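Local coordinates for protein putative cytochrome P450 154A1 (Streptomyces coelicolor, PDB 1ODO) that is a putative cytochrome P450, a largely helical haem protein that here holds iron protoporphyrin IX and 4-phenyl-1H-imidazole in its pocket, at residues 22-27 and 316-321; 28-33 and 39-44; 104-109 and 357-362; 112-117 and 154-159. All blocks are in the same frame, centred on the assembly; numbering follows the deposited sequence.

Interactions 1 and 2 adjoin at the sheet-rich end of the P450 fold, their centres 7 Å apart, where strands 38-43 and 314-317 run side by side: Leu316 N lies 2.7 Å from Trp41 O, a probable hydrogen bond. Interactions 3 and 4, with centres 10 Å apart, share helix 108-131, and Leu359 CD2 meets Leu156 CD1 at 3.7 Å. The two groups lie on opposite sides of the chain's centre. Both nevertheless touch the haem, interaction 1 through Tyr319 at a propionate and interaction 3 through Phe106, Leu359 and Ala360 at pyrrole substituents. The side chains of Leu156 (interaction 4) and Val43 (interaction 2) come to about 6 and 11 Å from it.

Interaction 1 (22-27 and 316-321); sequences RTLREG and LASYAA. With HEM (protoporphyrin IX containing Fe), chain B.
The hydroxyl OG of Ser318 is gripped by two polar groups, Ser42 OG and His291 ND1, while across the contact Leu24 brings its CD1 methyl to 4.2 Å from that same Ser318 OG. The direct polar bond between the segments lies further along: Arg25 NH1 donates to Ala321 O at 3.0 Å. Its N-H...O angle of 138° shows a bent bond, although NH1 approaches in the carbonyl plane on a lone pair, with the oxygen at the guanidinium edge and tilted somewhat from its plane. The Arg25 chain turns at CG-CD (chi3 -52°), folding back so that its end reaches the carbonyl while its CG passes 4.4 Å from Ala321 CB. A positive group beside the late carbonyl of this one-turn helix would probably be favoured electrostatically. In the haem pocket, Tyr319 OH donates to HEM O1D at a short 2.5 Å, the propionate oxygen lying at the ring edge, in plane. Arg295 also bonds the haem. The contact seats helix 17-25 against the end of strand 314-317 and the start of helix 319-322, with Leu8 of strand 8-9 packing on Leu24 and strand 292-297 packing on Tyr319.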
# COMPACT_ATOMS: atom_id res chain seq x y z
N ARG A 22 4.63 19.55 2.28
CA ARG A 22 4.63 20.92 2.77
C ARG A 22 3.56 21.78 2.11
O ARG A 22 2.86 22.53 2.78
CB ARG A 22 6.01 21.55 2.57
CG ARG A 22 7.13 20.72 3.16
CD ARG A 22 8.48 21.41 3.03
NE ARG A 22 9.56 20.53 3.48
CZ ARG A 22 9.60 19.94 4.68
NH1 ARG A 22 8.62 20.13 5.55
NH2 ARG A 22 10.62 19.16 4.99
N THR A 23 3.45 21.67 0.79
CA THR A 23 2.47 22.45 0.06
C THR A 23 1.05 22.14 0.53
O THR A 23 0.23 23.04 0.71
CB THR A 23 2.59 22.18 -1.45
OG1 THR A 23 3.93 22.46 -1.88
CG2 THR A 23 1.62 23.05 -2.24
N LEU A 24 0.76 20.86 0.74
CA LEU A 24 -0.57 20.48 1.19
C LEU A 24 -0.84 20.97 2.61
O LEU A 24 -1.89 21.55 2.88
CB LEU A 24 -0.74 18.96 1.14
CG LEU A 24 -0.97 18.33 -0.24
CD1 LEU A 24 -0.84 16.81 -0.14
CD2 LEU A 24 -2.37 18.73 -0.74
N ARG A 25 0.11 20.75 3.52
CA ARG A 25 -0.08 21.19 4.89
C ARG A 25 -0.14 22.72 5.02
O ARG A 25 -0.60 23.25 6.03
CB ARG A 25 1.01 20.61 5.80
CG ARG A 25 0.84 19.10 6.06
CD ARG A 25 1.45 18.72 7.41
NE ARG A 25 2.82 19.20 7.51
CZ ARG A 25 3.89 18.54 7.07
NH1 ARG A 25 3.76 17.34 6.52
NH2 ARG A 25 5.08 19.11 7.14
N GLU A 26 0.31 23.42 3.98
CA GLU A 26 0.30 24.88 3.96
C GLU A 26 -1.15 25.37 3.95
O GLU A 26 -1.45 26.50 4.35
CB GLU A 26 1.03 25.35 2.70
CG GLU A 26 1.19 26.84 2.54
CD GLU A 26 1.91 27.19 1.25
OE1 GLU A 26 2.92 26.52 0.94
OE2 GLU A 26 1.48 28.14 0.56
N GLY A 27 -2.06 24.51 3.49
CA GLY A 27 -3.46 24.89 3.43
C GLY A 27 -4.26 24.63 4.69
O GLY A 27 -5.48 24.81 4.72
N LEU A 316 -10.00 12.93 0.20
CA LEU A 316 -8.77 12.19 -0.07
C LEU A 316 -7.88 12.15 1.17
O LEU A 316 -7.37 13.17 1.61
CB LEU A 316 -8.01 12.86 -1.21
CG LEU A 316 -6.70 12.20 -1.65
CD1 LEU A 316 -7.01 10.95 -2.49
CD2 LEU A 316 -5.88 13.19 -2.46
N ALA A 317 -7.68 10.96 1.73
CA ALA A 317 -6.84 10.83 2.92
C ALA A 317 -5.38 10.92 2.48
O ALA A 317 -4.91 10.06 1.73
CB ALA A 317 -7.11 9.49 3.61
N SER A 318 -4.69 11.96 2.93
CA SER A 318 -3.28 12.16 2.58
C SER A 318 -2.41 11.73 3.76
O SER A 318 -1.89 12.55 4.52
CB SER A 318 -3.05 13.63 2.23
OG SER A 318 -3.75 13.97 1.04
N TYR A 319 -2.26 10.41 3.88
CA TYR A 319 -1.49 9.77 4.94
C TYR A 319 -0.03 10.15 5.12
O TYR A 319 0.42 10.37 6.25
CB TYR A 319 -1.60 8.26 4.78
CG TYR A 319 -3.01 7.74 4.95
CD1 TYR A 319 -3.50 6.72 4.14
CD2 TYR A 319 -3.84 8.25 5.95
CE1 TYR A 319 -4.79 6.21 4.33
CE2 TYR A 319 -5.13 7.75 6.14
CZ TYR A 319 -5.59 6.73 5.33
OH TYR A 319 -6.86 6.23 5.52
N ALA A 320 0.72 10.21 4.02
CA ALA A 320 2.13 10.56 4.09
C ALA A 320 2.33 11.94 4.71
O ALA A 320 3.17 12.10 5.60
CB ALA A 320 2.76 10.51 2.70
N ALA A 321 1.56 12.92 4.25
CA ALA A 321 1.67 14.28 4.76
C ALA A 321 1.22 14.34 6.22
O ALA A 321 1.81 15.06 7.03
CB ALA A 321 0.83 15.23 3.92
CHA HEM B . -6.40 -1.36 2.82
CHB HEM B . -4.73 -5.83 2.19
CHC HEM B . -0.21 -4.21 2.61
CHD HEM B . -1.89 0.25 3.22
C1A HEM B . -6.37 -2.72 2.63
C2A HEM B . -7.53 -3.59 2.46
C3A HEM B . -7.06 -4.84 2.27
C4A HEM B . -5.61 -4.78 2.33
CMA HEM B . -7.88 -6.12 2.04
CAA HEM B . -8.99 -3.11 2.48
CBA HEM B . -9.51 -3.02 3.93
CGA HEM B . -10.95 -2.54 4.09
O1A HEM B . -11.34 -1.65 3.25
O2A HEM B . -11.63 -3.01 5.00
C1B HEM B . -3.37 -5.78 2.24
C2B HEM B . -2.50 -6.94 2.06
C3B HEM B . -1.22 -6.49 2.18
C4B HEM B . -1.28 -5.06 2.43
CMB HEM B . -3.00 -8.38 1.80
CAB HEM B . 0.10 -7.28 2.08
CBB HEM B . 0.30 -8.32 3.20
C1C HEM B . -0.28 -2.84 2.83
C2C HEM B . 0.90 -1.97 3.00
C3C HEM B . 0.43 -0.71 3.17
C4C HEM B . -1.02 -0.80 3.10
CMC HEM B . 2.37 -2.49 2.97
CAC HEM B . 1.17 0.63 3.38
CBC HEM B . 2.29 0.65 4.43
C1D HEM B . -3.26 0.22 3.16
C2D HEM B . -4.13 1.37 3.27
C3D HEM B . -5.40 0.92 3.15
C4D HEM B . -5.32 -0.51 2.98
CMD HEM B . -3.65 2.82 3.48
CAD HEM B . -6.67 1.78 3.17
CBD HEM B . -7.09 2.42 4.50
CGD HEM B . -8.32 3.26 4.21
O1D HEM B . -8.21 4.50 4.24
O2D HEM B . -9.36 2.64 3.91
NA HEM B . -5.22 -3.47 2.55
NB HEM B . -2.59 -4.65 2.45
NC HEM B . -1.43 -2.10 2.90
ND HEM B . -4.00 -0.94 2.97
FE HEM B . -3.32 -2.77 2.73

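Interaction 2 (28-33 and 39-44); sequences GPATWV and QAWSVS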
# COMPACT_ATOMS: atom_id res chain seq x y z
N GLY A 28 -3.58 24.23 5.76
CA GLY A 28 -4.27 23.96 7.00
C GLY A 28 -4.66 22.50 7.07
O GLY A 28 -4.09 21.67 6.35
N PRO A 29 -5.64 22.15 7.90
CA PRO A 29 -6.08 20.75 8.04
C PRO A 29 -6.56 20.09 6.75
O PRO A 29 -6.38 18.88 6.57
CB PRO A 29 -7.17 20.84 9.11
CG PRO A 29 -7.68 22.25 9.00
CD PRO A 29 -6.41 23.03 8.79
N ALA A 30 -7.17 20.87 5.86
CA ALA A 30 -7.66 20.32 4.60
C ALA A 30 -7.51 21.31 3.45
O ALA A 30 -7.54 22.52 3.65
CB ALA A 30 -9.13 19.92 4.75
N THR A 31 -7.35 20.78 2.24
CA THR A 31 -7.19 21.60 1.04
C THR A 31 -7.92 20.95 -0.14
O THR A 31 -7.87 19.73 -0.31
CB THR A 31 -5.71 21.76 0.64
OG1 THR A 31 -4.98 22.39 1.70
CG2 THR A 31 -5.59 22.60 -0.62
N TRP A 32 -8.58 21.78 -0.93
CA TRP A 32 -9.31 21.32 -2.11
C TRP A 32 -8.23 21.07 -3.17
O TRP A 32 -7.50 21.99 -3.54
CB TRP A 32 -10.29 22.41 -2.56
CG TRP A 32 -11.26 22.03 -3.65
CD1 TRP A 32 -11.40 22.64 -4.87
CD2 TRP A 32 -12.29 21.03 -3.59
NE1 TRP A 32 -12.45 22.08 -5.57
CE2 TRP A 32 -13.01 21.09 -4.80
CE3 TRP A 32 -12.66 20.09 -2.62
CZ2 TRP A 32 -14.09 20.24 -5.08
CZ3 TRP A 32 -13.74 19.24 -2.89
CH2 TRP A 32 -14.44 19.33 -4.11
N VAL A 33 -8.11 19.83 -3.63
CA VAL A 33 -7.10 19.50 -4.63
C VAL A 33 -7.69 18.81 -5.86
O VAL A 33 -8.87 18.45 -5.89
CB VAL A 33 -6.01 18.56 -4.04
CG1 VAL A 33 -5.36 19.20 -2.82
CG2 VAL A 33 -6.64 17.21 -3.67
N GLN A 39 -11.80 16.70 -8.33
CA GLN A 39 -11.50 17.58 -7.20
C GLN A 39 -12.00 16.96 -5.90
O GLN A 39 -13.11 16.44 -5.83
CB GLN A 39 -12.13 18.96 -7.40
CG GLN A 39 -11.57 19.73 -8.59
CD GLN A 39 -12.06 19.20 -9.92
OE1 GLN A 39 -13.26 19.21 -10.20
NE2 GLN A 39 -11.14 18.73 -10.76
N ALA A 40 -11.17 17.03 -4.87
CA ALA A 40 -11.54 16.48 -3.58
C ALA A 40 -10.82 17.17 -2.45
O ALA A 40 -9.86 17.92 -2.66
CB ALA A 40 -11.22 14.99 -3.55
N TRP A 41 -11.29 16.91 -1.23
CA TRP A 41 -10.69 17.51 -0.06
C TRP A 41 -9.54 16.64 0.43
O TRP A 41 -9.77 15.52 0.90
CB TRP A 41 -11.71 17.63 1.07
CG TRP A 41 -12.74 18.69 0.87
CD1 TRP A 41 -14.02 18.52 0.43
CD2 TRP A 41 -12.58 20.09 1.12
NE1 TRP A 41 -14.67 19.73 0.40
CE2 TRP A 41 -13.81 20.71 0.82
CE3 TRP A 41 -11.51 20.89 1.57
CZ2 TRP A 41 -14.02 22.09 0.96
CZ3 TRP A 41 -11.72 22.26 1.71
CH2 TRP A 41 -12.96 22.85 1.41
N SER A 42 -8.31 17.12 0.29
CA SER A 42 -7.16 16.36 0.76
C SER A 42 -7.11 16.72 2.23
O SER A 42 -7.13 17.90 2.58
CB SER A 42 -5.87 16.83 0.09
OG SER A 42 -4.76 16.52 0.93
N VAL A 43 -7.07 15.72 3.10
CA VAL A 43 -7.01 15.98 4.54
C VAL A 43 -5.70 15.43 5.08
O VAL A 43 -5.39 14.26 4.89
CB VAL A 43 -8.19 15.30 5.27
CG1 VAL A 43 -8.07 15.53 6.77
CG2 VAL A 43 -9.52 15.83 4.76
N SER A 44 -4.91 16.28 5.73
CA SER A 44 -3.63 15.83 6.28
C SER A 44 -3.46 16.09 7.78
O SER A 44 -2.38 15.88 8.32
CB SER A 44 -2.46 16.44 5.48
OG SER A 44 -2.55 17.85 5.40
O HOH W 1 -2.51 19.55 7.48
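Pro29 to Val33 and Gln39 to Ser44 pair as the two arms of an antiparallel beta hairpin, the axes of strands 30-33 and 39-43 approaching to 4.5 Å with their directions 154° apart. Thr31 with Ser42 and Val33 with Ala40 are the hydrogen-bonded pairs; Ala30 with Val43 and Trp32 with Trp41 are non-hydrogen-bonded. Of the five backbone bonds, Val33 N to Ala40 O measures 2.8 Å. Within the mixed sheet of the P450 fold the hairpin lies between strands 8-9 and 314-317. The two indoles, on one face with Ala30 and Val43, form an edge-to-face pair: the six-membered edge of Trp32 points at the five-membered face of Trp41, with planes 61° apart and Trp32 CZ3 3.4 Å from Trp41 CD1. The Trp32 side chain extends with CG opposite the backbone N (chi1 -172°), which carries its ring across the partner strand; Gln39 CB sits over one ring face, 3.3 Å from Trp32 CZ2. On the other face Val33 CG1 touches Ser42 CB at 3.8 Å. Trp41 NE1 bonds Glu313, and Gln39 NE2 bonds Asp34. At the open end a water joins Gly28 O (2.9 Å) and Ser44 OG (2.7 Å). The chemistry is therefore mixed: backbone bonds fix the register, the edge-to-face indoles pack the end near the turn, and a bridging water supplements the Ser44 N to Pro29 O bond at the other.

Interaction 3 (104-109 and 357-362); sequences PAFSAR and APLARM. With HEM (protoporphyrin IX containing Fe), chain B.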
# COMPACT_ATOMS: atom_id res chain seq x y z
N PRO A 104 -10.25 -13.84 8.30
CA PRO A 104 -9.68 -15.05 8.89
C PRO A 104 -8.25 -15.38 8.46
O PRO A 104 -7.44 -15.80 9.28
CB PRO A 104 -10.67 -16.13 8.47
CG PRO A 104 -11.97 -15.40 8.51
CD PRO A 104 -11.62 -14.09 7.82
N ALA A 105 -7.95 -15.18 7.18
CA ALA A 105 -6.61 -15.46 6.67
C ALA A 105 -5.55 -14.50 7.19
O ALA A 105 -4.36 -14.72 6.98
CB ALA A 105 -6.63 -15.45 5.15
N PHE A 106 -5.97 -13.43 7.87
CA PHE A 106 -5.03 -12.46 8.39
C PHE A 106 -5.12 -12.26 9.90
O PHE A 106 -4.67 -11.24 10.42
CB PHE A 106 -5.20 -11.12 7.68
CG PHE A 106 -5.00 -11.20 6.20
CD1 PHE A 106 -6.03 -11.64 5.37
CD2 PHE A 106 -3.77 -10.88 5.63
CE1 PHE A 106 -5.83 -11.75 4.00
CE2 PHE A 106 -3.56 -10.99 4.27
CZ PHE A 106 -4.59 -11.43 3.44
N SER A 107 -5.69 -13.23 10.60
CA SER A 107 -5.82 -13.13 12.04
C SER A 107 -4.43 -13.22 12.65
O SER A 107 -3.47 -13.60 11.98
CB SER A 107 -6.68 -14.27 12.58
OG SER A 107 -6.02 -15.51 12.42
N ALA A 108 -4.33 -12.88 13.93
CA ALA A 108 -3.06 -12.92 14.64
C ALA A 108 -2.51 -14.34 14.63
O ALA A 108 -1.32 -14.55 14.37
CB ALA A 108 -3.24 -12.44 16.07
N ARG A 109 -3.37 -15.30 14.92
CA ARG A 109 -2.97 -16.70 14.94
C ARG A 109 -2.51 -17.19 13.56
O ARG A 109 -1.53 -17.92 13.46
CB ARG A 109 -4.12 -17.59 15.43
CG ARG A 109 -4.14 -17.88 16.93
CD ARG A 109 -5.19 -18.94 17.25
NE ARG A 109 -5.09 -19.47 18.61
CZ ARG A 109 -5.40 -18.80 19.72
NH1 ARG A 109 -5.82 -17.55 19.64
NH2 ARG A 109 -5.28 -19.38 20.90
N ALA A 357 -1.97 -5.58 7.26
CA ALA A 357 -0.98 -4.98 8.15
C ALA A 357 -0.08 -5.94 8.91
O ALA A 357 1.14 -5.81 8.86
CB ALA A 357 -1.68 -4.02 9.13
N PRO A 358 -0.65 -6.91 9.64
CA PRO A 358 0.22 -7.83 10.38
C PRO A 358 1.16 -8.65 9.51
O PRO A 358 2.30 -8.90 9.89
CB PRO A 358 -0.78 -8.69 11.18
CG PRO A 358 -2.02 -8.65 10.34
CD PRO A 358 -2.08 -7.22 9.88
N LEU A 359 0.68 -9.06 8.33
CA LEU A 359 1.50 -9.85 7.42
C LEU A 359 2.60 -8.98 6.81
O LEU A 359 3.75 -9.39 6.72
CB LEU A 359 0.62 -10.45 6.31
CG LEU A 359 1.34 -11.36 5.30
CD1 LEU A 359 2.07 -12.48 6.05
CD2 LEU A 359 0.33 -11.94 4.32
N ALA A 360 2.24 -7.76 6.39
CA ALA A 360 3.22 -6.85 5.80
C ALA A 360 4.31 -6.54 6.82
O ALA A 360 5.50 -6.58 6.51
CB ALA A 360 2.54 -5.56 5.34
N ARG A 361 3.90 -6.24 8.05
CA ARG A 361 4.87 -5.93 9.09
C ARG A 361 5.83 -7.11 9.27
O ARG A 361 7.05 -6.91 9.34
CB ARG A 361 4.15 -5.60 10.40
CG ARG A 361 3.62 -4.16 10.45
CD ARG A 361 2.68 -3.92 11.63
NE ARG A 361 2.59 -2.50 11.96
CZ ARG A 361 1.48 -1.87 12.33
NH1 ARG A 361 0.33 -2.54 12.42
NH2 ARG A 361 1.51 -0.58 12.63
N MET A 362 5.30 -8.33 9.30
CA MET A 362 6.16 -9.50 9.47
C MET A 362 7.11 -9.66 8.29
O MET A 362 8.30 -9.91 8.48
CB MET A 362 5.32 -10.77 9.63
CG MET A 362 6.16 -11.99 9.98
SD MET A 362 5.17 -13.43 10.40
CE MET A 362 4.59 -13.87 8.78
CHA HEM B . -6.40 -1.36 2.82
CHB HEM B . -4.73 -5.83 2.19
CHC HEM B . -0.21 -4.21 2.61
CHD HEM B . -1.89 0.25 3.22
C1A HEM B . -6.37 -2.72 2.63
C2A HEM B . -7.53 -3.59 2.46
C3A HEM B . -7.06 -4.84 2.27
C4A HEM B . -5.61 -4.78 2.33
CMA HEM B . -7.88 -6.12 2.04
CAA HEM B . -8.99 -3.11 2.48
CBA HEM B . -9.51 -3.02 3.93
CGA HEM B . -10.95 -2.54 4.09
O1A HEM B . -11.34 -1.65 3.25
O2A HEM B . -11.63 -3.01 5.00
C1B HEM B . -3.37 -5.78 2.24
C2B HEM B . -2.50 -6.94 2.06
C3B HEM B . -1.22 -6.49 2.18
C4B HEM B . -1.28 -5.06 2.43
CMB HEM B . -3.00 -8.38 1.80
CAB HEM B . 0.10 -7.28 2.08
CBB HEM B . 0.30 -8.32 3.20
C1C HEM B . -0.28 -2.84 2.83
C2C HEM B . 0.90 -1.97 3.00
C3C HEM B . 0.43 -0.71 3.17
C4C HEM B . -1.02 -0.80 3.10
CMC HEM B . 2.37 -2.49 2.97
CAC HEM B . 1.17 0.63 3.38
CBC HEM B . 2.29 0.65 4.43
C1D HEM B . -3.26 0.22 3.16
C2D HEM B . -4.13 1.37 3.27
C3D HEM B . -5.40 0.92 3.15
C4D HEM B . -5.32 -0.51 2.98
CMD HEM B . -3.65 2.82 3.48
CAD HEM B . -6.67 1.78 3.17
CBD HEM B . -7.09 2.42 4.50
CGD HEM B . -8.32 3.26 4.21
O1D HEM B . -8.21 4.50 4.24
O2D HEM B . -9.36 2.64 3.91
NA HEM B . -5.22 -3.47 2.55
NB HEM B . -2.59 -4.65 2.45
NC HEM B . -1.43 -2.10 2.90
ND HEM B . -4.00 -0.94 2.97
FE HEM B . -3.32 -2.77 2.73
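Phe106 and Leu359 mark the closest backbone approach of the two segments, with CA atoms 7.1 Å apart, wide enough that side chains must make most of the contact. Phe106 lies between a short 3-10 turn and helix 108-131, whose start is capped by Ser107: its OG bonds Arg110 N. The partner segment is regular helix, the first turns of 357-374, with Arg361 N bonded to Ala357 O and Met362 N to Pro358 O.

The Phe106 ring crosses the Leu359 side chain obliquely, and its CE2 atom meets Leu359 CD2 at 4.0 Å. Its same corner also reaches the haem, CE2 lying 3.6 Å from HEM CMB, a pyrrole methyl. In Leu359, CG points away from the backbone N and lies beside the carbonyl carbon (chi1 -177°), where CD2 meets both the ring and the vinyl carbon HEM CBB, the latter at 3.8 Å. Behind them, Pro358 CG rests 3.7 Å from the carbonyl oxygen Phe106 O, a plain packing contact, and Ala360 CB lies 3.9 Å from HEM CMC.

In P450 nomenclature helix 357-374 corresponds to helix L, which follows the loop of the haem-ligating cysteine, and segment 104-109 leads into helix D. Leu156 of helix 147-157 packs on both Phe106 and Leu359. With no polar bond between the segments, the contact is a van der Waals one in which the haem's methyl and vinyl groups act as part of the apolar core, so protein packing and cofactor seating depend on the same surfaces.

Interaction 4 (112-117 and 154-159); sequences DAMRPA and GHLMGV
The terminal methyl of Met114 makes both close contacts here, its CE atom lying 4.0 Å from Leu156 CD1 and 4.1 Å from His155 ND1. It comes to the edge of the imidazole, near the ring plane, while the Met114 and Leu156 side chains cross at about a right angle. Met114 SD follows at 4.2 Å from Leu156 CD1. What brings CE there is the last torsion of the methionine: the chain runs extended through CG and then bends at SD (chi3 71°), turning the methyl toward both partners. His155 ND1, buried by this methyl, has no polar partner in the model, so the contact offers the nitrogen no compensating bond.

The segments belong to helices 108-131 and 147-157, which correspond to helices D and E of the P450 fold, two members of its four-helix core bundle. Between segments 112-117 and 154-159 the nearest CA atoms, of Met114 and Leu156, are 8.9 Å apart, a spacing that the long methionine spans.

Just beyond Met114, helix 108-131 is kinked: the N of Pro116 has no hydrogen to give, and Ala117 N also lacks a bond to the preceding turn. After Leu156, helix 147-157 gives way at Gly158, the first residue past it, whose positive phi (77°) turns the chain, and Val159 N bonds back to Gly154 O at 2.8 Å. Further out, Leu156 packs on Met210 of helix 210-218, its side chain about 6 Å from the haem, and Arg115 lies on Met362 and Leu366 of helix 357-374.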
# COMPACT_ATOMS: atom_id res chain seq x y z
N ASP A 112 0.91 -15.66 12.66
CA ASP A 112 1.95 -16.31 13.45
C ASP A 112 2.25 -17.69 12.87
O ASP A 112 3.40 -18.10 12.79
CB ASP A 112 1.50 -16.45 14.91
CG ASP A 112 1.39 -15.11 15.62
OD1 ASP A 112 0.96 -15.10 16.79
OD2 ASP A 112 1.73 -14.08 15.01
N ALA A 113 1.20 -18.39 12.46
CA ALA A 113 1.33 -19.72 11.88
C ALA A 113 2.09 -19.71 10.56
O ALA A 113 2.67 -20.71 10.15
CB ALA A 113 -0.04 -20.35 11.69
N MET A 114 2.08 -18.56 9.89
CA MET A 114 2.76 -18.41 8.60
C MET A 114 4.23 -18.03 8.74
O MET A 114 4.98 -18.10 7.76
CB MET A 114 2.09 -17.33 7.76
CG MET A 114 0.67 -17.61 7.35
SD MET A 114 0.06 -16.21 6.39
CE MET A 114 1.01 -16.42 4.86
N ARG A 115 4.65 -17.62 9.93
CA ARG A 115 6.03 -17.22 10.14
C ARG A 115 7.08 -18.18 9.56
O ARG A 115 7.96 -17.75 8.82
CB ARG A 115 6.30 -16.98 11.63
CG ARG A 115 7.67 -16.38 11.92
CD ARG A 115 7.78 -15.93 13.38
NE ARG A 115 6.99 -14.74 13.65
CZ ARG A 115 7.40 -13.49 13.41
NH1 ARG A 115 8.61 -13.28 12.90
NH2 ARG A 115 6.60 -12.46 13.67
N PRO A 116 6.99 -19.48 9.87
CA PRO A 116 7.98 -20.42 9.34
C PRO A 116 8.06 -20.40 7.82
O PRO A 116 9.15 -20.40 7.25
CB PRO A 116 7.49 -21.77 9.87
CG PRO A 116 6.87 -21.39 11.18
CD PRO A 116 6.07 -20.16 10.80
N ALA A 117 6.91 -20.38 7.16
CA ALA A 117 6.87 -20.36 5.70
C ALA A 117 7.48 -19.07 5.17
O ALA A 117 8.27 -19.09 4.22
CB ALA A 117 5.44 -20.52 5.20
N GLY A 154 1.24 -15.36 -3.03
CA GLY A 154 0.98 -16.50 -3.88
C GLY A 154 0.66 -17.73 -3.05
O GLY A 154 -0.23 -18.52 -3.39
N HIS A 155 1.38 -17.89 -1.95
CA HIS A 155 1.18 -19.01 -1.04
C HIS A 155 -0.15 -18.88 -0.31
O HIS A 155 -0.92 -19.84 -0.22
CB HIS A 155 2.34 -19.06 -0.04
CG HIS A 155 2.12 -20.01 1.10
ND1 HIS A 155 1.50 -19.63 2.28
CD2 HIS A 155 2.43 -21.32 1.25
CE1 HIS A 155 1.45 -20.66 3.10
NE2 HIS A 155 2.00 -21.70 2.50
N LEU A 156 -0.44 -17.69 0.18
CA LEU A 156 -1.68 -17.43 0.90
C LEU A 156 -2.92 -17.52 0.01
O LEU A 156 -3.92 -18.14 0.38
CB LEU A 156 -1.60 -16.05 1.56
CG LEU A 156 -2.71 -15.62 2.53
CD1 LEU A 156 -2.19 -14.46 3.37
CD2 LEU A 156 -3.96 -15.22 1.76
N MET A 157 -2.87 -16.90 -1.17
CA MET A 157 -4.00 -16.92 -2.08
C MET A 157 -4.05 -18.19 -2.93
O MET A 157 -5.08 -18.51 -3.53
CB MET A 157 -3.98 -15.70 -3.00
CG MET A 157 -4.14 -14.35 -2.28
SD MET A 157 -5.67 -14.20 -1.33
CE MET A 157 -6.88 -14.00 -2.66
N GLY A 158 -2.94 -18.91 -2.99
CA GLY A 158 -2.89 -20.13 -3.78
C GLY A 158 -2.78 -19.88 -5.27
O GLY A 158 -3.46 -20.53 -6.07
N VAL A 159 -1.93 -18.93 -5.64
CA VAL A 159 -1.73 -18.60 -7.05
C VAL A 159 -0.74 -19.58 -7.67
O VAL A 159 0.41 -19.68 -7.24
CB VAL A 159 -1.17 -17.17 -7.22
CG1 VAL A 159 -1.02 -16.83 -8.70
CG2 VAL A 159 -2.10 -16.17 -6.54